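5-formaminoimidazole-4-carboxamide-1-(beta)-D-ribofuranosyl 5'-monophosphate synthetase (Methanocaldococcus jannaschii, PDB 2R7L) catalyses the ATP- and formate-dependent formylation of AICAR to FAICAR, a folate-independent step of purine biosynthesis. Local coordinates at residues Phe41-Asp52 with Val60-Phe70; Pro146-Val155 with Tyr166-Tyr176. One frame throughout, in Å; residues are numbered along the deposited sequence.

Contact 1: residues Phe41-Asp52 with Val60-Phe70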
loop_
_atom_site.group_PDB
_atom_site.type_symbol
_atom_site.label_atom_id
_atom_site.label_comp_id
_atom_site.label_asym_id
_atom_site.label_seq_id
_atom_site.Cartn_x
_atom_site.Cartn_y
_atom_site.Cartn_z
ATOM N N PHE A 41 -6.347 -14.763 -9.910
ATOM C CA PHE A 41 -7.210 -15.821 -10.408
ATOM C C PHE A 41 -8.654 -15.378 -10.441
ATOM O O PHE A 41 -9.073 -14.534 -9.653
ATOM C CB PHE A 41 -7.109 -17.068 -9.529
ATOM C CG PHE A 41 -5.789 -17.756 -9.602
ATOM C CD1 PHE A 41 -5.561 -18.746 -10.539
ATOM C CD2 PHE A 41 -4.779 -17.425 -8.719
ATOM C CE1 PHE A 41 -4.336 -19.395 -10.597
ATOM C CE2 PHE A 41 -3.558 -18.060 -8.771
ATOM C CZ PHE A 41 -3.333 -19.045 -9.714
ATOM N N SER A 42 -9.408 -15.938 -11.380
ATOM C CA SER A 42 -10.852 -15.907 -11.295
ATOM C C SER A 42 -11.254 -17.125 -10.446
ATOM O O SER A 42 -10.610 -18.168 -10.513
ATOM C CB SER A 42 -11.480 -15.974 -12.685
ATOM O OG SER A 42 -12.867 -15.691 -12.619
ATOM N N THR A 43 -12.299 -16.982 -9.637
ATOM C CA THR A 43 -12.632 -17.998 -8.640
ATOM C C THR A 43 -14.014 -18.607 -8.830
ATOM O O THR A 43 -14.963 -17.916 -9.205
ATOM C CB THR A 43 -12.610 -17.411 -7.228
ATOM O OG1 THR A 43 -13.479 -16.273 -7.187
ATOM C CG2 THR A 43 -11.203 -16.998 -6.827
ATOM N N VAL A 44 -14.122 -19.899 -8.524
ATOM C CA VAL A 44 -15.400 -20.614 -8.572
ATOM C C VAL A 44 -15.794 -21.116 -7.179
ATOM O O VAL A 44 -15.004 -21.760 -6.491
ATOM C CB VAL A 44 -15.325 -21.815 -9.540
ATOM C CG1 VAL A 44 -16.671 -22.519 -9.620
ATOM C CG2 VAL A 44 -14.865 -21.355 -10.925
ATOM N N CYS A 45 -17.018 -20.817 -6.772
ATOM C CA CYS A 45 -17.513 -21.235 -5.473
ATOM C C CYS A 45 -18.747 -22.126 -5.595
ATOM O O CYS A 45 -19.795 -21.683 -6.061
ATOM C CB CYS A 45 -17.858 -20.007 -4.638
ATOM S SG CYS A 45 -18.506 -20.360 -3.002
ATOM N N ILE A 46 -18.626 -23.381 -5.168
ATOM C CA ILE A 46 -19.797 -24.247 -5.077
ATOM C C ILE A 46 -20.639 -23.840 -3.871
ATOM O O ILE A 46 -20.143 -23.795 -2.741
ATOM C CB ILE A 46 -19.413 -25.722 -4.965
ATOM C CG1 ILE A 46 -18.419 -26.090 -6.060
ATOM C CG2 ILE A 46 -20.655 -26.595 -5.051
ATOM C CD1 ILE A 46 -17.965 -27.528 -6.009
ATOM N N THR A 47 -21.907 -23.529 -4.114
ATOM C CA THR A 47 -22.784 -23.044 -3.061
ATOM C C THR A 47 -24.214 -23.590 -3.230
ATOM O O THR A 47 -24.454 -24.460 -4.064
ATOM C CB THR A 47 -22.780 -21.508 -3.023
ATOM O OG1 THR A 47 -23.523 -21.047 -1.892
ATOM C CG2 THR A 47 -23.389 -20.932 -4.305
ATOM N N MET A 48 -25.151 -23.092 -2.427
ATOM C CA MET A 48 -26.540 -23.529 -2.504
ATOM C C MET A 48 -27.447 -22.467 -1.913
ATOM O O MET A 48 -26.984 -21.580 -1.197
ATOM C CB MET A 48 -26.756 -24.887 -1.800
ATOM C CG MET A 48 -26.334 -24.951 -0.327
ATOM S SD MET A 48 -26.815 -26.485 0.525
ATOM C CE MET A 48 -28.530 -26.112 0.884
ATOM N N LYS A 49 -28.734 -22.541 -2.233
ATOM C CA LYS A 49 -29.688 -21.576 -1.710
ATOM C C LYS A 49 -29.686 -21.659 -0.190
ATOM O O LYS A 49 -29.643 -22.751 0.378
ATOM C CB LYS A 49 -31.092 -21.838 -2.263
ATOM C CG LYS A 49 -31.217 -21.684 -3.774
ATOM C CD LYS A 49 -32.677 -21.679 -4.205
ATOM C CE LYS A 49 -32.812 -21.562 -5.719
ATOM N NZ LYS A 49 -34.240 -21.545 -6.167
ATOM N N GLY A 50 -29.725 -20.503 0.462
ATOM C CA GLY A 50 -29.684 -20.442 1.915
ATOM C C GLY A 50 -28.293 -20.279 2.510
ATOM O O GLY A 50 -28.157 -19.816 3.644
ATOM N N ARG A 51 -27.263 -20.657 1.753
ATOM C CA ARG A 51 -25.881 -20.599 2.238
ATOM C C ARG A 51 -24.918 -19.797 1.342
ATOM O O ARG A 51 -23.695 -19.938 1.452
ATOM C CB ARG A 51 -25.340 -22.016 2.434
ATOM C CG ARG A 51 -26.093 -22.825 3.493
ATOM C CD ARG A 51 -25.407 -24.149 3.777
ATOM N NE ARG A 51 -24.108 -23.984 4.431
ATOM C CZ ARG A 51 -23.383 -24.989 4.916
ATOM N NH1 ARG A 51 -23.835 -26.236 4.828
ATOM N NH2 ARG A 51 -22.211 -24.754 5.493
ATOM N N ASP A 52 -25.467 -18.958 0.465
ATOM C CA ASP A 52 -24.656 -18.260 -0.538
ATOM C C ASP A 52 -24.370 -16.804 -0.191
ATOM O O ASP A 52 -23.439 -16.207 -0.732
ATOM C CB ASP A 52 -25.284 -18.372 -1.942
ATOM C CG ASP A 52 -26.693 -17.812 -2.007
ATOM O OD1 ASP A 52 -27.339 -17.668 -0.951
ATOM O OD2 ASP A 52 -27.162 -17.520 -3.126
ATOM N N VAL A 60 -16.423 -12.408 -3.289
ATOM C CA VAL A 60 -15.189 -13.158 -3.264
ATOM C C VAL A 60 -15.183 -14.231 -4.350
ATOM O O VAL A 60 -14.146 -14.821 -4.661
ATOM C CB VAL A 60 -14.982 -13.730 -1.823
ATOM C CG1 VAL A 60 -15.289 -15.225 -1.740
ATOM C CG2 VAL A 60 -13.605 -13.398 -1.316
ATOM N N ALA A 61 -16.343 -14.460 -4.955
ATOM C CA ALA A 61 -16.448 -15.488 -5.981
ATOM C C ALA A 61 -16.935 -14.902 -7.296
ATOM O O ALA A 61 -17.907 -14.143 -7.331
ATOM C CB ALA A 61 -17.365 -16.613 -5.524
ATOM N N ASP A 62 -16.249 -15.259 -8.375
ATOM C CA ASP A 62 -16.601 -14.753 -9.693
ATOM C C ASP A 62 -17.712 -15.580 -10.322
ATOM O O ASP A 62 -18.623 -15.032 -10.932
ATOM C CB ASP A 62 -15.376 -14.738 -10.606
ATOM C CG ASP A 62 -14.341 -13.713 -10.180
ATOM O OD1 ASP A 62 -14.725 -12.644 -9.652
ATOM O OD2 ASP A 62 -13.139 -13.978 -10.384
ATOM N N LYS A 63 -17.623 -16.901 -10.174
ATOM C CA LYS A 63 -18.635 -17.807 -10.705
ATOM C C LYS A 63 -19.208 -18.670 -9.579
ATOM O O LYS A 63 -18.461 -19.212 -8.765
ATOM C CB LYS A 63 -18.018 -18.711 -11.776
ATOM C CG LYS A 63 -18.913 -18.994 -12.989
ATOM C CD LYS A 63 -20.383 -19.151 -12.612
ATOM C CE LYS A 63 -21.222 -19.676 -13.772
ATOM N NZ LYS A 63 -21.067 -21.149 -13.940
ATOM N N PHE A 64 -20.532 -18.792 -9.529
ATOM C CA PHE A 64 -21.183 -19.717 -8.601
ATOM C C PHE A 64 -21.686 -20.961 -9.323
ATOM O O PHE A 64 -22.330 -20.860 -10.368
ATOM C CB PHE A 64 -22.362 -19.044 -7.901
ATOM C CG PHE A 64 -21.966 -17.917 -7.002
ATOM C CD1 PHE A 64 -21.454 -18.168 -5.740
ATOM C CD2 PHE A 64 -22.096 -16.601 -7.421
ATOM C CE1 PHE A 64 -21.086 -17.132 -4.909
ATOM C CE2 PHE A 64 -21.727 -15.557 -6.594
ATOM C CZ PHE A 64 -21.221 -15.824 -5.334
ATOM N N ILE A 65 -21.382 -22.129 -8.766
ATOM C CA ILE A 65 -22.016 -23.381 -9.183
ATOM C C ILE A 65 -22.967 -23.829 -8.082
ATOM O O ILE A 65 -22.527 -24.381 -7.076
ATOM C CB ILE A 65 -20.985 -24.498 -9.408
ATOM C CG1 ILE A 65 -19.955 -24.078 -10.452
ATOM C CG2 ILE A 65 -21.678 -25.789 -9.826
ATOM C CD1 ILE A 65 -18.904 -25.137 -10.747
ATOM N N TYR A 66 -24.261 -23.569 -8.260
ATOM C CA TYR A 66 -25.266 -23.972 -7.281
ATOM C C TYR A 66 -25.581 -25.472 -7.333
ATOM O O TYR A 66 -25.730 -26.050 -8.409
ATOM C CB TYR A 66 -26.552 -23.171 -7.471
ATOM C CG TYR A 66 -26.490 -21.776 -6.914
ATOM C CD1 TYR A 66 -27.133 -21.454 -5.728
ATOM C CD2 TYR A 66 -25.781 -20.776 -7.570
ATOM C CE1 TYR A 66 -27.075 -20.175 -5.210
ATOM C CE2 TYR A 66 -25.713 -19.494 -7.057
ATOM C CZ TYR A 66 -26.363 -19.199 -5.879
ATOM O OH TYR A 66 -26.296 -17.926 -5.367
ATOM N N VAL A 67 -25.665 -26.095 -6.158
ATOM C CA VAL A 67 -26.106 -27.484 -6.039
ATOM C C VAL A 67 -27.348 -27.552 -5.154
ATOM O O VAL A 67 -27.606 -26.640 -4.370
ATOM C CB VAL A 67 -25.009 -28.403 -5.460
ATOM C CG1 VAL A 67 -23.903 -28.607 -6.468
ATOM C CG2 VAL A 67 -24.462 -27.845 -4.144
ATOM N N ASP A 68 -28.126 -28.622 -5.292
ATOM C CA ASP A 68 -29.335 -28.787 -4.486
ATOM C C ASP A 68 -28.981 -28.977 -3.015
ATOM O O ASP A 68 -29.609 -28.395 -2.129
ATOM C CB ASP A 68 -30.166 -29.966 -4.997
ATOM C CG ASP A 68 -30.995 -29.607 -6.218
ATOM O OD1 ASP A 68 -31.077 -30.442 -7.145
ATOM O OD2 ASP A 68 -31.557 -28.488 -6.252
ATOM N N ASN A 69 -27.962 -29.796 -2.781
ATOM C CA ASN A 69 -27.402 -30.037 -1.459
ATOM C C ASN A 69 -25.917 -30.274 -1.657
ATOM O O ASN A 69 -25.515 -30.812 -2.693
ATOM C CB ASN A 69 -28.037 -31.279 -0.820
ATOM C CG ASN A 69 -29.504 -31.078 -0.477
ATOM O OD1 ASN A 69 -29.841 -30.377 0.481
ATOM N ND2 ASN A 69 -30.386 -31.700 -1.256
ATOM N N PHE A 70 -25.101 -29.891 -0.677
ATOM C CA PHE A 70 -23.651 -29.991 -0.835
ATOM C C PHE A 70 -23.209 -31.418 -1.120
ATOM O O PHE A 70 -22.075 -31.657 -1.538
ATOM C CB PHE A 70 -22.898 -29.447 0.386
ATOM C CG PHE A 70 -22.869 -27.943 0.473
ATOM C CD1 PHE A 70 -22.423 -27.314 1.625
ATOM C CD2 PHE A 70 -23.306 -27.156 -0.584
ATOM C CE1 PHE A 70 -22.395 -25.932 1.715
ATOM C CE2 PHE A 70 -23.280 -25.771 -0.496
ATOM C CZ PHE A 70 -22.827 -25.160 0.654
#

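Contact 2: residues Pro146-Val155 with Tyr166-Tyr176. With ATP (adenosine-5'-triphosphate), chain E.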
loop_
_atom_site.group_PDB
_atom_site.type_symbol
_atom_site.label_atom_id
_atom_site.label_comp_id
_atom_site.label_asym_id
_atom_site.label_seq_id
_atom_site.Cartn_x
_atom_site.Cartn_y
_atom_site.Cartn_z
ATOM N N PRO A 146 -10.611 -48.450 30.078
ATOM C CA PRO A 146 -10.967 -47.715 31.287
ATOM C C PRO A 146 -10.217 -48.187 32.537
ATOM O O PRO A 146 -10.038 -47.414 33.476
ATOM C CB PRO A 146 -12.462 -47.986 31.433
ATOM C CG PRO A 146 -12.934 -48.232 30.047
ATOM C CD PRO A 146 -11.799 -48.883 29.319
ATOM N N GLU A 147 -9.766 -49.438 32.542
ATOM C CA GLU A 147 -9.047 -49.988 33.695
ATOM C C GLU A 147 -7.600 -49.502 33.797
ATOM O O GLU A 147 -6.951 -49.676 34.828
ATOM C CB GLU A 147 -9.107 -51.525 33.698
ATOM C CG GLU A 147 -10.417 -52.101 34.242
ATOM C CD GLU A 147 -11.625 -51.738 33.384
ATOM O OE1 GLU A 147 -11.496 -51.729 32.141
ATOM O OE2 GLU A 147 -12.708 -51.464 33.950
ATOM N N ASP A 148 -7.097 -48.881 32.734
ATOM C CA ASP A 148 -5.710 -48.428 32.709
ATOM C C ASP A 148 -5.540 -46.985 33.201
ATOM O O ASP A 148 -4.413 -46.502 33.338
ATOM C CB ASP A 148 -5.122 -48.593 31.307
ATOM C CG ASP A 148 -4.902 -50.050 30.933
ATOM O OD1 ASP A 148 -4.147 -50.743 31.654
ATOM O OD2 ASP A 148 -5.476 -50.499 29.915
ATOM N N ILE A 149 -6.659 -46.315 33.476
ATOM C CA ILE A 149 -6.648 -44.918 33.905
ATOM C C ILE A 149 -5.889 -44.759 35.217
ATOM O O ILE A 149 -6.249 -45.366 36.225
ATOM C CB ILE A 149 -8.077 -44.366 34.114
ATOM C CG1 ILE A 149 -8.805 -44.135 32.792
ATOM C CG2 ILE A 149 -8.021 -43.043 34.849
ATOM C CD1 ILE A 149 -8.495 -45.121 31.716
ATOM N N ASP A 150 -4.838 -43.948 35.203
ATOM C CA ASP A 150 -4.044 -43.692 36.400
ATOM C C ASP A 150 -3.840 -42.191 36.581
ATOM O O ASP A 150 -3.042 -41.751 37.407
ATOM C CB ASP A 150 -2.692 -44.397 36.300
ATOM C CG ASP A 150 -1.863 -43.909 35.122
ATOM O OD1 ASP A 150 -2.341 -43.029 34.376
ATOM O OD2 ASP A 150 -0.732 -44.404 34.940
ATOM N N GLY A 151 -4.556 -41.409 35.786
ATOM C CA GLY A 151 -4.472 -39.957 35.858
ATOM C C GLY A 151 -5.716 -39.359 35.245
ATOM O O GLY A 151 -6.705 -40.056 35.032
ATOM N N THR A 152 -5.677 -38.064 34.959
ATOM C CA THR A 152 -6.804 -37.424 34.310
ATOM C C THR A 152 -6.746 -37.738 32.819
ATOM O O THR A 152 -5.682 -37.688 32.197
ATOM C CB THR A 152 -6.827 -35.904 34.568
ATOM O OG1 THR A 152 -6.764 -35.670 35.978
ATOM C CG2 THR A 152 -8.107 -35.280 34.027
ATOM N N VAL A 153 -7.888 -38.106 32.255
ATOM C CA VAL A 153 -7.938 -38.456 30.851
ATOM C C VAL A 153 -9.098 -37.748 30.181
ATOM O O VAL A 153 -10.050 -37.329 30.848
ATOM C CB VAL A 153 -8.083 -39.988 30.633
ATOM C CG1 VAL A 153 -6.841 -40.724 31.108
ATOM C CG2 VAL A 153 -9.325 -40.519 31.323
ATOM N N ILE A 154 -9.009 -37.604 28.862
ATOM C CA ILE A 154 -10.149 -37.159 28.078
ATOM C C ILE A 154 -10.606 -38.337 27.229
ATOM O O ILE A 154 -9.786 -39.121 26.745
ATOM C CB ILE A 154 -9.816 -35.914 27.202
ATOM C CG1 ILE A 154 -11.062 -35.414 26.460
ATOM C CG2 ILE A 154 -8.691 -36.224 26.238
ATOM C CD1 ILE A 154 -10.919 -34.005 25.888
ATOM N N VAL A 155 -11.914 -38.480 27.073
ATOM C CA VAL A 155 -12.450 -39.612 26.333
ATOM C C VAL A 155 -13.242 -39.140 25.123
ATOM O O VAL A 155 -14.212 -38.393 25.258
ATOM C CB VAL A 155 -13.328 -40.527 27.225
ATOM C CG1 VAL A 155 -13.655 -41.809 26.486
ATOM C CG2 VAL A 155 -12.608 -40.843 28.532
ATOM N N TYR A 166 -17.814 -35.911 24.456
ATOM C CA TYR A 166 -16.579 -36.040 25.224
ATOM C C TYR A 166 -16.812 -35.971 26.733
ATOM O O TYR A 166 -17.819 -35.430 27.196
ATOM C CB TYR A 166 -15.598 -34.931 24.816
ATOM C CG TYR A 166 -15.034 -35.055 23.412
ATOM C CD1 TYR A 166 -15.748 -35.696 22.402
ATOM C CD2 TYR A 166 -13.798 -34.510 23.091
ATOM C CE1 TYR A 166 -15.237 -35.809 21.118
ATOM C CE2 TYR A 166 -13.277 -34.612 21.807
ATOM C CZ TYR A 166 -14.001 -35.263 20.825
ATOM O OH TYR A 166 -13.493 -35.372 19.548
ATOM N N PHE A 167 -15.881 -36.530 27.500
ATOM C CA PHE A 167 -15.874 -36.319 28.949
ATOM C C PHE A 167 -14.499 -36.529 29.559
ATOM O O PHE A 167 -13.607 -37.117 28.936
ATOM C CB PHE A 167 -16.965 -37.141 29.677
ATOM C CG PHE A 167 -16.737 -38.635 29.670
ATOM C CD1 PHE A 167 -17.471 -39.456 28.823
ATOM C CD2 PHE A 167 -15.815 -39.223 30.536
ATOM C CE1 PHE A 167 -17.276 -40.831 28.826
ATOM C CE2 PHE A 167 -15.612 -40.596 30.541
ATOM C CZ PHE A 167 -16.343 -41.401 29.684
ATOM N N ILE A 168 -14.337 -36.017 30.773
ATOM C CA ILE A 168 -13.083 -36.110 31.515
ATOM C C ILE A 168 -13.244 -37.100 32.667
ATOM O O ILE A 168 -14.278 -37.117 33.338
ATOM C CB ILE A 168 -12.695 -34.734 32.106
ATOM C CG1 ILE A 168 -12.518 -33.705 30.983
ATOM C CG2 ILE A 168 -11.439 -34.847 32.981
ATOM C CD1 ILE A 168 -12.467 -32.276 31.462
ATOM N N ALA A 169 -12.224 -37.920 32.895
ATOM C CA ALA A 169 -12.262 -38.885 33.982
ATOM C C ALA A 169 -10.932 -38.916 34.709
ATOM O O ALA A 169 -9.882 -38.734 34.099
ATOM C CB ALA A 169 -12.617 -40.272 33.451
ATOM N N SER A 170 -10.971 -39.146 36.019
ATOM C CA SER A 170 -9.741 -39.283 36.796
ATOM C C SER A 170 -9.576 -40.668 37.434
ATOM O O SER A 170 -8.606 -40.913 38.154
ATOM C CB SER A 170 -9.624 -38.176 37.849
ATOM O OG SER A 170 -9.254 -36.938 37.254
ATOM N N SER A 171 -10.512 -41.571 37.149
ATOM C CA SER A 171 -10.423 -42.958 37.607
ATOM C C SER A 171 -11.281 -43.869 36.744
ATOM O O SER A 171 -12.142 -43.404 35.990
ATOM C CB SER A 171 -10.865 -43.086 39.067
ATOM O OG SER A 171 -12.228 -42.715 39.220
ATOM N N THR A 172 -11.055 -45.173 36.872
ATOM C CA THR A 172 -11.882 -46.159 36.189
ATOM C C THR A 172 -13.340 -45.997 36.605
ATOM O O THR A 172 -14.242 -45.976 35.763
ATOM C CB THR A 172 -11.409 -47.588 36.499
ATOM O OG1 THR A 172 -10.010 -47.698 36.215
ATOM C CG2 THR A 172 -12.173 -48.597 35.655
ATOM N N GLU A 173 -13.558 -45.869 37.911
ATOM C CA GLU A 173 -14.893 -45.672 38.463
ATOM C C GLU A 173 -15.599 -44.488 37.813
ATOM O O GLU A 173 -16.753 -44.598 37.378
ATOM C CB GLU A 173 -14.815 -45.465 39.978
ATOM C CG GLU A 173 -16.137 -45.073 40.618
ATOM C CD GLU A 173 -16.042 -44.919 42.128
ATOM O OE1 GLU A 173 -14.921 -44.708 42.642
ATOM O OE2 GLU A 173 -17.095 -45.012 42.800
ATOM N N GLU A 174 -14.907 -43.353 37.753
ATOM C CA GLU A 174 -15.485 -42.154 37.159
ATOM C C GLU A 174 -15.823 -42.357 35.684
ATOM O O GLU A 174 -16.861 -41.896 35.205
ATOM C CB GLU A 174 -14.553 -40.960 37.326
ATOM C CG GLU A 174 -15.044 -39.730 36.603
ATOM C CD GLU A 174 -14.465 -38.455 37.166
ATOM O OE1 GLU A 174 -13.245 -38.418 37.448
ATOM O OE2 GLU A 174 -15.240 -37.487 37.319
ATOM N N PHE A 175 -14.953 -43.062 34.967
ATOM C CA PHE A 175 -15.219 -43.363 33.568
ATOM C C PHE A 175 -16.616 -43.962 33.373
ATOM O O PHE A 175 -17.367 -43.521 32.501
ATOM C CB PHE A 175 -14.152 -44.302 32.994
ATOM C CG PHE A 175 -14.400 -44.688 31.563
ATOM C CD1 PHE A 175 -13.658 -44.123 30.538
ATOM C CD2 PHE A 175 -15.390 -45.604 31.239
ATOM C CE1 PHE A 175 -13.894 -44.471 29.221
ATOM C CE2 PHE A 175 -15.634 -45.951 29.924
ATOM C CZ PHE A 175 -14.883 -45.385 28.912
ATOM N N TYR A 176 -16.964 -44.964 34.182
ATOM C CA TYR A 176 -18.256 -45.642 34.025
ATOM C C TYR A 176 -19.421 -44.807 34.539
ATOM O O TYR A 176 -20.515 -44.834 33.971
ATOM C CB TYR A 176 -18.250 -47.025 34.688
ATOM C CG TYR A 176 -17.277 -47.995 34.063
ATOM C CD1 TYR A 176 -17.470 -48.468 32.775
ATOM C CD2 TYR A 176 -16.166 -48.436 34.762
ATOM C CE1 TYR A 176 -16.580 -49.351 32.197
ATOM C CE2 TYR A 176 -15.271 -49.321 34.191
ATOM C CZ TYR A 176 -15.484 -49.775 32.906
ATOM O OH TYR A 176 -14.597 -50.667 32.334
HETATM P PG ATP E . -11.939 -29.850 15.691
HETATM O O1G ATP E . -11.920 -30.071 14.195
HETATM O O2G ATP E . -10.700 -29.167 16.237
HETATM O O3G ATP E . -13.237 -29.267 16.199
HETATM P PB ATP E . -10.598 -32.292 16.295
HETATM O O1B ATP E . -9.542 -31.665 15.419
HETATM O O2B ATP E . -11.036 -33.708 15.994
HETATM O O3B ATP E . -11.915 -31.351 16.309
HETATM P PA ATP E . -10.489 -33.162 19.037
HETATM O O1A ATP E . -9.438 -34.222 19.237
HETATM O O2A ATP E . -11.947 -33.502 18.887
HETATM O O3A ATP E . -10.022 -32.216 17.804
HETATM O "O5'" ATP E . -10.355 -32.145 20.266
HETATM C "C5'" ATP E . -11.428 -31.267 20.566
HETATM C "C4'" ATP E . -11.013 -30.421 21.759
HETATM O "O4'" ATP E . -10.881 -31.237 22.928
HETATM C "C3'" ATP E . -9.657 -29.765 21.570
HETATM O "O3'" ATP E . -9.756 -28.514 20.883
HETATM C "C2'" ATP E . -9.164 -29.604 22.995
HETATM O "O2'" ATP E . -9.673 -28.398 23.563
HETATM C "C1'" ATP E . -9.783 -30.787 23.728
HETATM N N9 ATP E . -8.776 -31.864 23.774
HETATM C C8 ATP E . -8.588 -32.782 22.806
HETATM N N7 ATP E . -7.580 -33.628 23.133
HETATM C C5 ATP E . -7.119 -33.261 24.344
HETATM C C6 ATP E . -6.073 -33.744 25.272
HETATM N N6 ATP E . -5.295 -34.810 24.963
HETATM N N1 ATP E . -5.912 -33.068 26.426
HETATM C C2 ATP E . -6.676 -31.998 26.743
HETATM N N3 ATP E . -7.648 -31.516 25.952
HETATM C C4 ATP E . -7.903 -32.087 24.755
HETATM O O HOH W 1 -8.426 -45.417 38.122
#

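Contact 1: residues Phe41-Asp52 with Val60-Phe70
Strands 43-47 and 63-66 pair side by side and parallel at one border of the four-stranded parallel sheet, 63-66 being the outermost strand within the chain. The axes of these short segments approach to 4.7 Å. Cys45 N donates to Lys63 O, Ile65 N to Cys45 O, Thr47 N to Ile65 O and Val67 N to Thr47 O, so the odd-numbered residues of 43-47 do the bonding while Val44 and Ile46 bond to strand 20-24 on their other side. Just ahead of strand 63-66, the Asp62 carboxylate reaches across to the start of the neighbouring segment: its OD2 accepts from Ser42 OG (2.8 Å) and Thr43 N (3.2 Å), which arrive from opposite faces of the carboxylate, and Lys37 forms a salt bridge with OD1. Thr43 OG1, held between its backbone N and carbonyl carbon (chi1 55°), gives its proton to Val60 O and accepts from Asp62 N. With helix 53-57 as the connection, the two strands form a beta-alpha-beta unit, in keeping with the Rossmann-like family of this region. On the face shared by Cys45 and Phe64, Thr47 points its methyl CG2 squarely at the Tyr66 ring, 3.7 Å from the centroid and 8° off the normal. At the edge of that ring, nearly in its plane, Tyr66 OH donates to Asp52 OD2; the modelled separation is very short and its exact length doubtful. Beyond the strands, Met48 SD lies over one face of the Phe70 ring, 4.0 Å from its centroid, in a Met-aromatic contact. Phe70 CE1 in turn sits above the centre of the Arg51 guanidinium, 3.4 Å from NH1, and Tyr98 bonds that same nitrogen; the Arg51 side chain comes within about 5 Å of bound AICAR, nearest atoms.

Contact 2: residues Pro146-Val155 with Tyr166-Tyr176
Strands 153-155 and 167-169 run antiparallel as the arms of a beta hairpin, with Val153-Ala169 and Val155-Phe167 as hydrogen-bonded pairs and Ile154-Ile168 as the non-hydrogen-bonded pair between them. This hairpin belongs to the four-stranded antiparallel sheet of the ATP-grasp fold, and helix 172-184 follows its second strand after Ser170 and Ser171. Ser171 is the N-cap of that helix, its OG accepting from Glu174 N. Val155, on the same sheet face as Phe167, lays CB over that ring with CG2 against Phe167 CE2, while the CG1 methyl reaches Phe175 CE1 at 3.8 Å. Phe175 swings CG anti to its backbone N (chi1 178°), which carries the ring back toward 146-155, where Pro146 CG covers one face 3.6 Å from the centroid and Phe167 CZ lies over the opposite one. A serine in place of Phe175 would probably leave Pro146 and Val155 without their shared apolar partner and open a gap between helix and sheet. Farther out, Thr172 OG1 donates to Pro146 O (2.8 Å), and a water joins Ile149 O to Thr172 N. Tyr176 OH donates to Glu147 OE2 (2.6 Å) on its syn lone pair, the carboxylate lying at the ring edge with the planes 30° apart. Thr152 OG1 and Ser170 OG share a hydrogen bond beside the strand ends. On the ATP side, Ile154 packs CG2 and CD1 against the adenine, CD1 also touching Tyr166 CD2. The Tyr166 ring meets the alpha-phosphate with its edge, OH donating to ATP O2A at 2.5 Å.

Overall arrangement
Contact 1 closes before contact 2 opens along the chain, and the two lie on opposite sides of its centre, with centres 45 Å apart and nearest atoms about 20 Å apart. They share no sheet: the 41-52/60-70 pairing belongs to the parallel sheet of the N-terminal Rossmann-like region, the 146-155/166-176 hairpin to an antiparallel sheet of the ATP-grasp region. Each reaches toward a different substrate. Contact 1 ends near AICAR and the binding residues His27 and Ser94, whereas contact 2 lines the ATP pocket with Ile154 and Tyr166. Both also meet neighbouring subunits of the hexamer, and Arg238 of one of these hydrogen-bonds the ATP beside contact 2.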